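Local atomic coordinates of proton-dependent oligopeptide transporter family protein (Xanthomonas campestris, PDB entry 6EI3), a protein that probably carries small peptides across the membrane by coupling their uptake to proton movement, as in other POT transporters of the major facilitator superfamily. Residues A[25-30]-A[316-321]; A[50-55]-A[446-451]. One frame throughout, in Å; residues are numbered along the deposited sequence.

Contact 1 (A[25-30]-A[316-321]); sequences LVQFLI and QGREMR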
loop_
_atom_site.group_PDB
_atom_site.type_symbol
_atom_site.label_atom_id
_atom_site.label_comp_id
_atom_site.label_asym_id
_atom_site.label_seq_id
_atom_site.Cartn_x
_atom_site.Cartn_y
_atom_site.Cartn_z
ATOM N N LEU A 25 -13.188 2.725 9.614
ATOM C CA LEU A 25 -13.454 4.018 8.980
ATOM C C LEU A 25 -14.712 4.048 8.082
ATOM O O LEU A 25 -15.549 4.934 8.252
ATOM C CB LEU A 25 -12.208 4.546 8.215
ATOM C CG LEU A 25 -12.324 5.983 7.609
ATOM C CD1 LEU A 25 -12.696 7.024 8.699
ATOM C CD2 LEU A 25 -10.993 6.413 6.961
ATOM N N VAL A 26 -14.837 3.110 7.132
ATOM C CA VAL A 26 -15.986 3.055 6.222
ATOM C C VAL A 26 -17.306 2.743 6.975
ATOM O O VAL A 26 -18.310 3.418 6.737
ATOM C CB VAL A 26 -15.706 2.106 5.031
ATOM C CG1 VAL A 26 -16.963 1.860 4.204
ATOM C CG2 VAL A 26 -14.640 2.715 4.132
ATOM N N GLN A 27 -17.299 1.749 7.897
ATOM C CA GLN A 27 -18.499 1.415 8.661
ATOM C C GLN A 27 -18.925 2.604 9.523
ATOM O O GLN A 27 -20.117 2.878 9.636
ATOM C CB GLN A 27 -18.289 0.153 9.512
ATOM C CG GLN A 27 -19.593 -0.314 10.201
ATOM C CD GLN A 27 -19.796 -1.808 10.217
ATOM O OE1 GLN A 27 -18.856 -2.598 10.088
ATOM N NE2 GLN A 27 -21.041 -2.231 10.391
ATOM N N PHE A 28 -17.960 3.342 10.103
ATOM C CA PHE A 28 -18.316 4.544 10.849
ATOM C C PHE A 28 -18.889 5.587 9.859
ATOM O O PHE A 28 -19.927 6.185 10.134
ATOM C CB PHE A 28 -17.080 5.160 11.578
ATOM C CG PHE A 28 -17.301 6.621 11.925
ATOM C CD1 PHE A 28 -18.228 6.991 12.896
ATOM C CD2 PHE A 28 -16.627 7.627 11.237
ATOM C CE1 PHE A 28 -18.479 8.342 13.170
ATOM C CE2 PHE A 28 -16.873 8.974 11.516
ATOM C CZ PHE A 28 -17.781 9.323 12.490
ATOM N N LEU A 29 -18.180 5.840 8.729
ATOM C CA LEU A 29 -18.609 6.899 7.795
ATOM C C LEU A 29 -20.004 6.732 7.200
ATOM O O LEU A 29 -20.739 7.707 7.103
ATOM C CB LEU A 29 -17.586 7.096 6.656
ATOM C CG LEU A 29 -16.264 7.819 7.031
ATOM C CD1 LEU A 29 -15.262 7.700 5.904
ATOM C CD2 LEU A 29 -16.504 9.298 7.398
ATOM N N ILE A 30 -20.364 5.516 6.791
ATOM C CA ILE A 30 -21.610 5.248 6.061
ATOM C C ILE A 30 -22.885 5.602 6.860
ATOM O O ILE A 30 -23.869 5.954 6.233
ATOM C CB ILE A 30 -21.619 3.809 5.478
ATOM C CG1 ILE A 30 -22.550 3.699 4.246
ATOM C CG2 ILE A 30 -21.889 2.712 6.521
ATOM C CD1 ILE A 30 -22.063 4.467 3.014
ATOM N N GLN A 316 -20.547 -4.320 1.530
ATOM C CA GLN A 316 -21.276 -5.530 1.157
ATOM C C GLN A 316 -21.663 -6.278 2.439
ATOM O O GLN A 316 -22.824 -6.627 2.609
ATOM C CB GLN A 316 -20.427 -6.457 0.255
ATOM C CG GLN A 316 -21.184 -7.731 -0.124
ATOM C CD GLN A 316 -20.376 -8.693 -0.949
ATOM O OE1 GLN A 316 -19.438 -9.317 -0.468
ATOM N NE2 GLN A 316 -20.785 -8.897 -2.180
ATOM N N GLY A 317 -20.686 -6.505 3.318
ATOM C CA GLY A 317 -20.868 -7.222 4.580
ATOM C C GLY A 317 -22.034 -6.734 5.423
ATOM O O GLY A 317 -22.773 -7.537 5.996
ATOM N N ARG A 318 -22.230 -5.405 5.470
ATOM C CA ARG A 318 -23.295 -4.734 6.232
ATOM C C ARG A 318 -24.697 -5.186 5.830
ATOM O O ARG A 318 -25.591 -5.149 6.661
ATOM C CB ARG A 318 -23.189 -3.209 6.060
ATOM C CG ARG A 318 -22.000 -2.578 6.804
ATOM C CD ARG A 318 -22.059 -1.056 6.713
ATOM N NE ARG A 318 -23.174 -0.498 7.492
ATOM C CZ ARG A 318 -24.227 0.123 6.967
ATOM N NH1 ARG A 318 -24.315 0.307 5.654
ATOM N NH2 ARG A 318 -25.182 0.594 7.751
ATOM N N GLU A 319 -24.890 -5.589 4.562
ATOM C CA GLU A 319 -26.185 -6.040 4.050
ATOM C C GLU A 319 -26.358 -7.564 4.135
ATOM O O GLU A 319 -27.369 -8.085 3.695
ATOM C CB GLU A 319 -26.398 -5.544 2.603
ATOM C CG GLU A 319 -26.243 -4.038 2.421
ATOM C CD GLU A 319 -27.147 -3.137 3.243
ATOM O OE1 GLU A 319 -28.368 -3.415 3.315
ATOM O OE2 GLU A 319 -26.636 -2.137 3.797
ATOM N N MET A 320 -25.370 -8.274 4.676
ATOM C CA MET A 320 -25.425 -9.733 4.777
ATOM C C MET A 320 -25.975 -10.196 6.138
ATOM O O MET A 320 -25.975 -9.409 7.075
ATOM C CB MET A 320 -24.033 -10.315 4.492
ATOM C CG MET A 320 -23.559 -9.988 3.085
ATOM S SD MET A 320 -21.893 -10.565 2.744
ATOM C CE MET A 320 -22.258 -12.287 2.232
ATOM N N ARG A 321 -26.468 -11.446 6.244
ATOM C CA ARG A 321 -27.001 -11.957 7.522
ATOM C C ARG A 321 -25.866 -12.254 8.496
ATOM O O ARG A 321 -24.818 -12.761 8.107
ATOM C CB ARG A 321 -27.823 -13.243 7.334
ATOM C CG ARG A 321 -29.041 -13.143 6.429
ATOM C CD ARG A 321 -29.950 -14.357 6.619
ATOM N NE ARG A 321 -29.331 -15.624 6.199
ATOM C CZ ARG A 321 -28.882 -16.564 7.031
ATOM N NH1 ARG A 321 -28.963 -16.392 8.347
ATOM N NH2 ARG A 321 -28.344 -17.678 6.554
HETATM O O HOH W 1 -23.060 -0.274 10.375
#
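One water joins Gln27 to Arg318, accepting a hydrogen bond of 2.8 Å from Gln27 NE2 and another of 2.9 Å from Arg318 NE. No direct hydrogen bond links the two segments, so this bridge is their polar connection. The water and Gln27 NE2 both lie at the edge of the guanidinium, near its plane, while the amide stands almost upright to that plane, 82° away. Gln27 also touches the aliphatic stem of the arginine, with NE2 3.7 Å from Arg318 CG. Its other end is occupied as well: OE1 is hydrogen-bonded to Ser329 OG, which together with the water fixes the rotation of the amide. Glutamine suits this place because it can donate and accept at once.

Ile30 makes the apolar half of the contact. Its CG2 methyl rests over one face of the guanidinium, 3.5 Å from Arg318 CZ and displaced from the middle of the group toward its rim. The arginine side chain is extended as far as CD, and the bend at chi3 (69°) turns the guanidinium so that one face lies under the methyl. A long aliphatic stem with a planar, edge-donating head lets arginine meet an amide and an isoleucine together. Glu319 adds a long charge pairing, OE2 3.8 Å from Arg318 NH1 and well out of the guanidinium plane.

Arg318 is the second residue of the type I turn from Gly317 to Met320, where helix 312-317 gives way to loop. Helix 25-30 also packs Val26 and Ile30 on Leu315 of helix 312-317, and Leu25, Val26 and Leu29 on helix 40-60.

Contact 2 (A[50-55]-A[446-451]); sequences ILHSFM and LWVLLS. With 78M ((2S)-2,3-dihydroxypropyl(7Z)-pentadec-7-enoate), chain G; 78M ((2S)-2,3-dihydroxypropyl(7Z)-pentadec-7-enoate), chain O.
This is a buried, nearly antiparallel helix-helix contact joining an early transmembrane helix, 40-60, to a late one, 430-456; in a major facilitator fold such a pairing probably bridges the two six-helix halves. The short axes approach to 9.2 Å with their directions 153° apart, and His52 and Leu449 bring the backbones nearest.

The imidazole of His52 meets Val448 at about a right angle. Methyl CG1 sits over the ring face in a CH-pi contact, 3.7 Å from the ring centroid and 16° off the normal, its nearest ring atom being CD2. With CG1 set anti to the backbone N (chi1 180°), valine offers one compact methyl to the ring. Leu51 CD1 covers the opposite face, so the imidazole is held between two aliphatic groups.

Beside it, the forked end of Leu449 lies against His52 and Ser53: CD2 reaches His52 CB at 3.7 Å, and CD1 comes equally near to Ser53 OG. A small serine leaves room for this branch, and its hydroxyl is hydrogen-bonded to His49 O within its own helix. Ser451 OG similarly donates to Val448 O, at 2.6 Å. Ile50 points away from helix 430-456, and its CG1 lies 3.2 Å from the ester atom O1 of the chain G lipid, whose tail runs on past Ser53 and Phe54.

Both ring nitrogens of His52 are engaged, ND1 with Asn445 and NE2 with Ser311. Carbon over the faces and polar partners at the nitrogens together imply a histidine whose ring orientation is closely fixed, with its polarity satisfied inside a largely aliphatic interface.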
loop_
_atom_site.group_PDB
_atom_site.type_symbol
_atom_site.label_atom_id
_atom_site.label_comp_id
_atom_site.label_asym_id
_atom_site.label_seq_id
_atom_site.Cartn_x
_atom_site.Cartn_y
_atom_site.Cartn_z
ATOM N N ILE A 50 -13.041 8.671 0.537
ATOM C CA ILE A 50 -12.315 9.061 1.740
ATOM C C ILE A 50 -11.262 8.005 2.164
ATOM O O ILE A 50 -10.118 8.361 2.459
ATOM C CB ILE A 50 -13.323 9.395 2.883
ATOM C CG1 ILE A 50 -14.197 10.610 2.505
ATOM C CG2 ILE A 50 -12.588 9.640 4.220
ATOM C CD1 ILE A 50 -15.552 10.708 3.240
ATOM N N LEU A 51 -11.667 6.729 2.257
ATOM C CA LEU A 51 -10.783 5.632 2.679
ATOM C C LEU A 51 -9.581 5.502 1.730
ATOM O O LEU A 51 -8.432 5.424 2.175
ATOM C CB LEU A 51 -11.616 4.321 2.719
ATOM C CG LEU A 51 -10.987 2.986 3.225
ATOM C CD1 LEU A 51 -10.121 2.303 2.149
ATOM C CD2 LEU A 51 -10.253 3.130 4.557
ATOM N N HIS A 52 -9.858 5.451 0.424
ATOM C CA HIS A 52 -8.820 5.267 -0.572
ATOM C C HIS A 52 -7.954 6.529 -0.725
ATOM O O HIS A 52 -6.762 6.383 -0.990
ATOM C CB HIS A 52 -9.432 4.745 -1.888
ATOM C CG HIS A 52 -9.962 3.356 -1.708
ATOM N ND1 HIS A 52 -9.107 2.263 -1.618
ATOM C CD2 HIS A 52 -11.235 2.923 -1.550
ATOM C CE1 HIS A 52 -9.877 1.220 -1.355
ATOM N NE2 HIS A 52 -11.164 1.560 -1.341
ATOM N N SER A 53 -8.505 7.743 -0.458
ATOM C CA SER A 53 -7.692 8.981 -0.445
ATOM C C SER A 53 -6.727 8.929 0.756
ATOM O O SER A 53 -5.561 9.308 0.635
ATOM C CB SER A 53 -8.579 10.224 -0.334
ATOM O OG SER A 53 -9.272 10.393 -1.552
ATOM N N PHE A 54 -7.228 8.470 1.908
ATOM C CA PHE A 54 -6.447 8.256 3.136
ATOM C C PHE A 54 -5.275 7.258 2.869
ATOM O O PHE A 54 -4.137 7.545 3.231
ATOM C CB PHE A 54 -7.368 7.723 4.259
ATOM C CG PHE A 54 -6.642 7.285 5.503
ATOM C CD1 PHE A 54 -6.161 8.224 6.414
ATOM C CD2 PHE A 54 -6.441 5.937 5.771
ATOM C CE1 PHE A 54 -5.489 7.816 7.570
ATOM C CE2 PHE A 54 -5.746 5.529 6.913
ATOM C CZ PHE A 54 -5.273 6.468 7.802
ATOM N N MET A 55 -5.574 6.089 2.243
ATOM C CA MET A 55 -4.573 5.078 1.862
ATOM C C MET A 55 -3.513 5.687 0.918
ATOM O O MET A 55 -2.322 5.404 1.057
ATOM C CB MET A 55 -5.246 3.853 1.233
ATOM C CG MET A 55 -6.027 2.994 2.257
ATOM S SD MET A 55 -5.032 2.529 3.715
ATOM C CE MET A 55 -3.918 1.380 2.968
ATOM N N LEU A 446 -5.351 4.804 -6.437
ATOM C CA LEU A 446 -5.785 5.784 -7.423
ATOM C C LEU A 446 -6.775 5.118 -8.384
ATOM O O LEU A 446 -7.796 5.744 -8.699
ATOM C CB LEU A 446 -4.601 6.404 -8.213
ATOM C CG LEU A 446 -4.941 7.203 -9.494
ATOM C CD1 LEU A 446 -5.775 8.474 -9.192
ATOM C CD2 LEU A 446 -3.669 7.536 -10.318
ATOM N N TRP A 447 -6.489 3.856 -8.837
ATOM C CA TRP A 447 -7.403 3.179 -9.768
ATOM C C TRP A 447 -8.811 3.024 -9.176
ATOM O O TRP A 447 -9.779 3.040 -9.928
ATOM C CB TRP A 447 -6.860 1.822 -10.271
ATOM C CG TRP A 447 -5.469 1.825 -10.858
ATOM C CD1 TRP A 447 -4.514 0.873 -10.670
ATOM C CD2 TRP A 447 -4.883 2.821 -11.715
ATOM N NE1 TRP A 447 -3.377 1.196 -11.372
ATOM C CE2 TRP A 447 -3.575 2.386 -12.024
ATOM C CE3 TRP A 447 -5.346 4.024 -12.281
ATOM C CZ2 TRP A 447 -2.720 3.114 -12.860
ATOM C CZ3 TRP A 447 -4.494 4.755 -13.096
ATOM C CH2 TRP A 447 -3.188 4.310 -13.359
ATOM N N VAL A 448 -8.914 2.851 -7.834
ATOM C CA VAL A 448 -10.206 2.731 -7.142
ATOM C C VAL A 448 -10.911 4.097 -7.217
ATOM O O VAL A 448 -12.085 4.164 -7.587
ATOM C CB VAL A 448 -10.063 2.259 -5.670
ATOM C CG1 VAL A 448 -11.435 2.159 -4.994
ATOM C CG2 VAL A 448 -9.303 0.939 -5.565
ATOM N N LEU A 449 -10.190 5.190 -6.874
ATOM C CA LEU A 449 -10.741 6.548 -6.940
ATOM C C LEU A 449 -11.241 6.873 -8.340
ATOM O O LEU A 449 -12.342 7.415 -8.481
ATOM C CB LEU A 449 -9.705 7.589 -6.519
ATOM C CG LEU A 449 -9.221 7.599 -5.059
ATOM C CD1 LEU A 449 -8.422 8.883 -4.790
ATOM C CD2 LEU A 449 -10.409 7.525 -4.071
ATOM N N LEU A 450 -10.469 6.480 -9.379
ATOM C CA LEU A 450 -10.841 6.709 -10.783
ATOM C C LEU A 450 -12.091 5.949 -11.182
ATOM O O LEU A 450 -12.916 6.489 -11.916
ATOM C CB LEU A 450 -9.681 6.405 -11.742
ATOM C CG LEU A 450 -8.629 7.517 -11.887
ATOM C CD1 LEU A 450 -7.514 7.095 -12.853
ATOM C CD2 LEU A 450 -9.257 8.845 -12.353
ATOM N N SER A 451 -12.250 4.706 -10.672
ATOM C CA SER A 451 -13.444 3.889 -10.936
ATOM C C SER A 451 -14.721 4.516 -10.339
ATOM O O SER A 451 -15.774 4.388 -10.959
ATOM C CB SER A 451 -13.269 2.457 -10.451
ATOM O OG SER A 451 -13.393 2.376 -9.038
HETATM O O21 78M G . -16.090 13.986 -2.832
HETATM C C20 78M G . -15.664 14.967 -1.894
HETATM C C18 78M G . -14.914 14.323 -0.751
HETATM O O19 78M G . -15.823 13.636 0.114
HETATM C C17 78M G . -14.095 15.310 0.052
HETATM O O2 78M G . -12.767 14.746 0.199
HETATM C C1 78M G . -12.494 14.022 1.293
HETATM O O1 78M G . -13.316 13.693 2.104
HETATM C C2 78M G . -11.044 13.649 1.353
HETATM C C3 78M G . -10.475 13.558 2.760
HETATM C C4 78M G . -9.388 12.508 2.851
HETATM C C5 78M G . -8.458 12.649 4.035
HETATM C C6 78M G . -7.128 11.922 3.851
HETATM C C7 78M G . -6.129 12.716 3.072
HETATM C C8 78M G . -4.891 12.357 2.786
HETATM C C9 78M G . -3.891 13.170 2.027
HETATM C C10 78M G . -3.755 12.758 0.568
HETATM C C11 78M G . -2.470 13.240 -0.089
HETATM C C12 78M G . -2.351 12.799 -1.531
HETATM C C13 78M G . -0.981 12.965 -2.157
HETATM C C15 78M G . 0.385 12.627 -4.255
HETATM C C14 78M G . -0.890 12.312 -3.520
HETATM O O21 78M O . 11.583 -3.669 -19.877
HETATM C C20 78M O . 12.031 -2.417 -19.384
HETATM C C18 78M O . 11.068 -1.311 -19.743
HETATM O O19 78M O . 10.911 -1.236 -21.161
HETATM C C17 78M O . 11.504 0.030 -19.207
HETATM O O2 78M O . 10.322 0.865 -19.215
HETATM C C1 78M O . 10.350 2.004 -18.512
HETATM O O1 78M O . 11.343 2.462 -18.006
HETATM C C2 78M O . 8.986 2.623 -18.427
HETATM C C3 78M O . 8.461 2.722 -17.000
HETATM C C4 78M O . 6.977 2.400 -16.889
HETATM C C5 78M O . 6.100 3.561 -16.449
HETATM C C6 78M O . 6.103 3.835 -14.940
HETATM C C7 78M O . 4.855 3.356 -14.273
HETATM C C8 78M O . 3.892 4.104 -13.761
HETATM C C9 78M O . 2.640 3.603 -13.099
HETATM C C10 78M O . 1.519 3.385 -14.120
HETATM C C11 78M O . 0.787 2.061 -13.985
HETATM C C12 78M O . 0.264 1.525 -15.312
HETATM C C13 78M O . -0.331 0.124 -15.269
HETATM C C15 78M O . -2.402 -1.279 -15.016
HETATM C C14 78M O . -1.756 0.051 -14.751
#

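Contact 1 lies near the surface, about 22 Å from the centre of the chain, whereas contact 2 is buried at about 11 Å; their own centres are about 17 Å apart. Chemistry follows place: water and charge near the surface; inside, aliphatic carbon over the faces of an imidazole whose nitrogens are bonded by protein side chains rather than water. Each sets an isoleucine or valine methyl over a flat nitrogen-bearing group. The two are joined through consecutive helices 25-30 and 40-60, where Val26 CG2 packs 3.7 Å from Leu51 CB. Each joins a helix early in the chain to a segment far later, and their segments alternate along it, consistent with an interface between the transporter's two halves.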